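Local coordinates for manganese-binding protein (Chlamydia trachomatis, PDB 6NSI) that binds iron(II), manganese(II) and nickel(II), preferring iron, and hands them to the membrane permease of the YtgABCD ABC transporter for import into the cytoplasm, at residues V4-R9 / L53-G58. Residues are numbered along the deposited sequence; the frame is centred on the assembly and turned at random.
Sequences VLSMNR and LIFCNG
The ring edge of Phe55 meets Val4 on the neighbouring strand. Phe55 and Ser6 are bridge partners and so leave the sheet on the same face, with Phe55 CB 4.1 Å from Ser6 OG. The first torsion sets CG anti to the carbonyl carbon and beside the backbone N (chi1 -77°). From there CD1 passes near Leu5 O and Val4 CG1, and CE1 meets Val4 CG1 at 3.7 Å, the methyl sitting at the ring edge in the plane of the ring; beta-branched Val4 suits an extended strand. The Phe55 side chain also touches Ala120 and Leu121 of helix 107-124 and Ile11 of helix 9-19; a large aromatic suits this buried layer between sheet and helices. Beside it, the small Ser6 lets helix 9-19 come close through Ile11, Cys12 and Val15.

The backbones are held by the alternating bonds of parallel strands. Leu53 O accepts from Leu5 N, Leu5 O accepts from Phe55 N at 2.8 Å with an N-H...O angle of 166°, and Phe55 O accepts from Met7 N at 2.9 Å. Strands 3-6 and 54-56 are the central pair of a four-stranded parallel sheet, ordered 24-27, 3-6, 54-56, 77-79, in what is probably a family 9 solute-binding protein. The iron-binding His36 lies in the connection between them, its side chain about 10 Å from that of Met7.

On the opposite face Leu5 and Ile54 run alongside each other in the same direction, with Leu5 CD2 4.1 Å from Ile54 CG1; branched apolar chains fill this buried layer well. Flexible Met7, donor of the last backbone bond, sets its CG 3.8 Å from Cys56 SG. The short amide of Asn8 caps helix 9-19, OD1 accepting from Ile11 N, while its ND2 still serves a water that donates to Asn57 OD1.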
loop_
_atom_site.group_PDB
_atom_site.type_symbol
_atom_site.label_atom_id
_atom_site.label_comp_id
_atom_site.label_asym_id
_atom_site.label_seq_id
_atom_site.Cartn_x
_atom_site.Cartn_y
_atom_site.Cartn_z
ATOM N N VAL A 4 19.967 9.830 -0.402
ATOM C CA VAL A 4 19.373 8.503 -0.312
ATOM C C VAL A 4 18.110 8.493 -1.168
ATOM O O VAL A 4 17.318 9.443 -1.125
ATOM C CB VAL A 4 19.068 8.118 1.147
ATOM C CG1 VAL A 4 18.165 6.881 1.198
ATOM C CG2 VAL A 4 20.368 7.879 1.894
ATOM N N LEU A 5 17.932 7.434 -1.956
ATOM C CA LEU A 5 16.841 7.339 -2.923
ATOM C C LEU A 5 15.793 6.344 -2.442
ATOM O O LEU A 5 16.126 5.223 -2.037
ATOM C CB LEU A 5 17.360 6.918 -4.304
ATOM C CG LEU A 5 16.288 6.806 -5.397
ATOM C CD1 LEU A 5 15.592 8.128 -5.604
ATOM C CD2 LEU A 5 16.815 6.300 -6.723
ATOM N N SER A 6 14.530 6.760 -2.481
ATOM C CA SER A 6 13.400 5.870 -2.258
ATOM C C SER A 6 12.584 5.759 -3.543
ATOM O O SER A 6 12.380 6.751 -4.245
ATOM C CB SER A 6 12.509 6.375 -1.121
ATOM O OG SER A 6 13.200 6.403 0.118
ATOM N N MET A 7 12.100 4.551 -3.837
ATOM C CA MET A 7 11.361 4.353 -5.083
ATOM C C MET A 7 10.058 5.154 -5.109
ATOM O O MET A 7 9.688 5.707 -6.153
ATOM C CB MET A 7 11.088 2.866 -5.302
ATOM C CG MET A 7 12.269 2.113 -5.914
ATOM S SD MET A 7 12.780 2.809 -7.503
ATOM C CE MET A 7 11.244 2.727 -8.420
ATOM N N ASN A 8 9.357 5.249 -3.974
ATOM C CA ASN A 8 8.025 5.859 -3.935
ATOM C C ASN A 8 7.833 6.570 -2.593
ATOM O O ASN A 8 8.705 6.526 -1.715
ATOM C CB ASN A 8 6.938 4.804 -4.183
ATOM C CG ASN A 8 6.929 3.699 -3.119
ATOM O OD1 ASN A 8 6.800 3.965 -1.914
ATOM N ND2 ASN A 8 7.039 2.455 -3.567
ATOM N N ARG A 9 6.666 7.227 -2.427
ATOM C CA ARG A 9 6.455 8.063 -1.244
ATOM C C ARG A 9 6.105 7.253 -0.003
ATOM O O ARG A 9 6.368 7.699 1.124
ATOM C CB ARG A 9 5.361 9.093 -1.503
ATOM C CG ARG A 9 5.807 10.234 -2.392
ATOM C CD ARG A 9 6.809 11.132 -1.676
ATOM N NE ARG A 9 6.253 11.706 -0.457
ATOM C CZ ARG A 9 5.342 12.675 -0.441
ATOM N NH1 ARG A 9 4.893 13.178 -1.581
ATOM N NH2 ARG A 9 4.877 13.142 0.709
ATOM N N LEU A 53 21.933 4.769 -1.127
ATOM C CA LEU A 53 21.051 3.637 -0.889
ATOM C C LEU A 53 19.813 3.845 -1.748
ATOM O O LEU A 53 19.359 4.983 -1.906
ATOM C CB LEU A 53 20.651 3.526 0.590
ATOM C CG LEU A 53 21.670 3.067 1.640
ATOM C CD1 LEU A 53 21.090 3.228 3.044
ATOM C CD2 LEU A 53 22.084 1.629 1.380
ATOM N N ILE A 54 19.279 2.754 -2.301
ATOM C CA ILE A 54 18.048 2.776 -3.104
ATOM C C ILE A 54 17.046 1.843 -2.442
ATOM O O ILE A 54 17.218 0.616 -2.471
ATOM C CB ILE A 54 18.290 2.350 -4.552
ATOM C CG1 ILE A 54 19.258 3.316 -5.238
ATOM C CG2 ILE A 54 16.961 2.263 -5.302
ATOM C CD1 ILE A 54 19.724 2.838 -6.607
ATOM N N PHE A 55 15.989 2.416 -1.872
ATOM C CA PHE A 55 14.989 1.651 -1.136
ATOM C C PHE A 55 13.838 1.258 -2.068
ATOM O O PHE A 55 13.154 2.125 -2.625
ATOM C CB PHE A 55 14.489 2.463 0.060
ATOM C CG PHE A 55 15.452 2.489 1.220
ATOM C CD1 PHE A 55 16.222 3.616 1.474
ATOM C CD2 PHE A 55 15.580 1.389 2.059
ATOM C CE1 PHE A 55 17.109 3.644 2.548
ATOM C CE2 PHE A 55 16.467 1.413 3.139
ATOM C CZ PHE A 55 17.230 2.538 3.378
ATOM N N CYS A 56 13.647 -0.054 -2.244
ATOM C CA CYS A 56 12.628 -0.639 -3.107
ATOM C C CYS A 56 11.606 -1.410 -2.290
ATOM O O CYS A 56 11.911 -1.936 -1.211
ATOM C CB CYS A 56 13.238 -1.607 -4.118
ATOM S SG CYS A 56 14.516 -0.858 -5.104
ATOM N N ASN A 57 10.401 -1.513 -2.844
ATOM C CA ASN A 57 9.362 -2.329 -2.225
ATOM C C ASN A 57 9.631 -3.810 -2.429
ATOM O O ASN A 57 9.363 -4.618 -1.534
ATOM C CB ASN A 57 7.988 -1.984 -2.808
ATOM C CG ASN A 57 6.859 -2.660 -2.064
ATOM O OD1 ASN A 57 6.382 -2.131 -1.075
ATOM N ND2 ASN A 57 6.415 -3.830 -2.543
ATOM N N GLY A 58 10.168 -4.175 -3.595
ATOM C CA GLY A 58 10.252 -5.568 -3.982
ATOM C C GLY A 58 8.855 -6.081 -4.288
ATOM O O GLY A 58 7.934 -5.316 -4.585
HETATM O O HOH W 1 6.149 0.695 -1.506
#